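Nucleoporin NUP82 (Chaetomium thermophilum, PDB 5CWW) probably serves as a structural component of the nuclear pore complex, whose nucleoporins can also dock transport factors. Local coordinates at residues Y500-T505 / T511-T516. Numbering follows the deposited sequence.
Sequences YSFYVT and TYISLT
Y512 runs along the hairpin from Y503 to S501, meeting both. Its CB lies 4.0 Å from Y503 CE1. CG is anti to the backbone N (chi1 170°), which swings the ring along the sheet toward S501 and S514. CD1 then meets Y503 CE1 at 3.3 Å, a close contact made in the plane of the Y512 ring, at its edge; the ring planes meet obliquely, at 56°. Further out, CE1 and CZ pass the CB and OG of S501. The tip, OH, hydrogen-bonds S501 OG at 2.8 Å. S501 OG also takes a weak, 3.2 Å hydrogen bond from S514 OG. S514 OG in turn accepts from T516 N, closing an ST turn, and from T516 OG1.

The backbones form an antiparallel hairpin, the two inner strands of a four-stranded antiparallel blade (491-494, 501-506, 509-514, 548-554) of the N-terminal beta-propeller domain of NUP82; each strand of the blade pairs with the next one in sequence. F502–I513 and V504–T511 are the hairpin's hydrogen-bonded pairs, each with reciprocal N-H...O bonds. Just past the end of strand 509-514, L515 N donates to Y500 O at 2.8 Å.

The opposite face of the sheet carries F502, V504, T511 and I513. I513 CB sits over one face of the F502 ring, 4.1 Å from its centroid and 20° off the normal, a CH-pi contact, while L515 CG approaches the ring edge. I513 CD1 extends to V504 CG2 at 3.7 Å. F502 and V504 continue this apolar layer onto C429 and L431 of strand 427-432.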
loop_
_atom_site.group_PDB
_atom_site.type_symbol
_atom_site.label_atom_id
_atom_site.label_comp_id
_atom_site.label_asym_id
_atom_site.label_seq_id
_atom_site.Cartn_x
_atom_site.Cartn_y
_atom_site.Cartn_z
ATOM N N TYR B 500 -17.102 2.438 8.799
ATOM C CA TYR B 500 -16.945 3.878 8.968
ATOM C C TYR B 500 -16.428 4.230 10.354
ATOM O O TYR B 500 -16.316 5.403 10.702
ATOM C CB TYR B 500 -18.271 4.583 8.681
ATOM C CG TYR B 500 -18.670 4.444 7.232
ATOM C CD1 TYR B 500 -18.060 5.212 6.250
ATOM C CD2 TYR B 500 -19.628 3.522 6.841
ATOM C CE1 TYR B 500 -18.405 5.077 4.918
ATOM C CE2 TYR B 500 -19.983 3.379 5.513
ATOM C CZ TYR B 500 -19.367 4.159 4.555
ATOM O OH TYR B 500 -19.713 4.019 3.231
ATOM N N SER B 501 -16.112 3.206 11.139
ATOM C CA SER B 501 -15.352 3.384 12.367
ATOM C C SER B 501 -14.034 2.637 12.237
ATOM O O SER B 501 -13.947 1.645 11.517
ATOM C CB SER B 501 -16.143 2.882 13.577
ATOM O OG SER B 501 -17.283 3.692 13.810
ATOM N N PHE B 502 -13.006 3.116 12.926
ATOM C CA PHE B 502 -11.695 2.475 12.876
ATOM C C PHE B 502 -10.823 2.966 14.024
ATOM O O PHE B 502 -11.193 3.904 14.738
ATOM C CB PHE B 502 -11.008 2.738 11.529
ATOM C CG PHE B 502 -10.976 4.187 11.131
ATOM C CD1 PHE B 502 -12.053 4.766 10.481
ATOM C CD2 PHE B 502 -9.860 4.966 11.396
ATOM C CE1 PHE B 502 -12.023 6.098 10.110
ATOM C CE2 PHE B 502 -9.823 6.296 11.028
ATOM C CZ PHE B 502 -10.907 6.864 10.385
ATOM N N TYR B 503 -9.672 2.323 14.201
ATOM C CA TYR B 503 -8.786 2.623 15.319
ATOM C C TYR B 503 -7.405 3.079 14.869
ATOM O O TYR B 503 -6.954 2.749 13.777
ATOM C CB TYR B 503 -8.653 1.400 16.221
ATOM C CG TYR B 503 -9.983 0.892 16.700
ATOM C CD1 TYR B 503 -10.579 1.428 17.829
ATOM C CD2 TYR B 503 -10.648 -0.122 16.023
ATOM C CE1 TYR B 503 -11.800 0.977 18.270
ATOM C CE2 TYR B 503 -11.875 -0.585 16.461
ATOM C CZ TYR B 503 -12.445 -0.030 17.588
ATOM O OH TYR B 503 -13.666 -0.478 18.037
ATOM N N VAL B 504 -6.751 3.849 15.733
ATOM C CA VAL B 504 -5.361 4.237 15.547
ATOM C C VAL B 504 -4.560 3.752 16.749
ATOM O O VAL B 504 -4.832 4.152 17.883
ATOM C CB VAL B 504 -5.207 5.764 15.385
ATOM C CG1 VAL B 504 -3.735 6.179 15.371
ATOM C CG2 VAL B 504 -5.896 6.228 14.116
ATOM N N THR B 505 -3.585 2.885 16.491
ATOM C CA THR B 505 -2.726 2.343 17.540
ATOM C C THR B 505 -1.327 2.934 17.436
ATOM O O THR B 505 -0.766 3.047 16.348
ATOM C CB THR B 505 -2.636 0.806 17.469
ATOM O OG1 THR B 505 -3.949 0.240 17.555
ATOM C CG2 THR B 505 -1.778 0.261 18.608
ATOM N N THR B 511 -6.724 5.027 19.868
ATOM C CA THR B 511 -7.809 5.974 19.631
ATOM C C THR B 511 -8.906 5.384 18.752
ATOM O O THR B 511 -8.629 4.777 17.720
ATOM C CB THR B 511 -7.289 7.265 18.966
ATOM O OG1 THR B 511 -6.303 7.873 19.808
ATOM C CG2 THR B 511 -8.424 8.261 18.729
ATOM N N TYR B 512 -10.152 5.580 19.174
ATOM C CA TYR B 512 -11.321 5.209 18.382
ATOM C C TYR B 512 -11.775 6.397 17.541
ATOM O O TYR B 512 -11.803 7.526 18.023
ATOM C CB TYR B 512 -12.465 4.743 19.291
ATOM C CG TYR B 512 -13.790 4.556 18.581
ATOM C CD1 TYR B 512 -14.075 3.383 17.897
ATOM C CD2 TYR B 512 -14.759 5.551 18.602
ATOM C CE1 TYR B 512 -15.284 3.204 17.249
ATOM C CE2 TYR B 512 -15.973 5.381 17.956
ATOM C CZ TYR B 512 -16.228 4.205 17.281
ATOM O OH TYR B 512 -17.430 4.023 16.636
ATOM N N ILE B 513 -12.114 6.136 16.282
ATOM C CA ILE B 513 -12.563 7.176 15.363
ATOM C C ILE B 513 -13.803 6.690 14.627
ATOM O O ILE B 513 -13.890 5.514 14.270
ATOM C CB ILE B 513 -11.471 7.545 14.326
ATOM C CG1 ILE B 513 -10.219 8.084 15.025
ATOM C CG2 ILE B 513 -11.998 8.570 13.326
ATOM C CD1 ILE B 513 -8.999 8.164 14.124
ATOM N N SER B 514 -14.756 7.591 14.398
ATOM C CA SER B 514 -15.937 7.258 13.609
ATOM C C SER B 514 -16.393 8.406 12.719
ATOM O O SER B 514 -16.405 9.563 13.139
ATOM C CB SER B 514 -17.090 6.850 14.513
ATOM O OG SER B 514 -18.267 6.707 13.740
ATOM N N LEU B 515 -16.783 8.065 11.496
ATOM C CA LEU B 515 -17.239 9.046 10.516
ATOM C C LEU B 515 -18.761 9.089 10.420
ATOM O O LEU B 515 -19.313 9.855 9.633
ATOM C CB LEU B 515 -16.640 8.734 9.144
ATOM C CG LEU B 515 -15.133 8.472 9.149
ATOM C CD1 LEU B 515 -14.622 8.245 7.733
ATOM C CD2 LEU B 515 -14.382 9.612 9.818
ATOM N N THR B 516 -19.432 8.265 11.219
ATOM C CA THR B 516 -20.887 8.311 11.315
ATOM C C THR B 516 -21.287 9.223 12.469
ATOM O O THR B 516 -20.529 9.373 13.425
ATOM C CB THR B 516 -21.496 6.914 11.539
ATOM O OG1 THR B 516 -21.076 6.403 12.810
ATOM C CG2 THR B 516 -21.068 5.956 10.438
#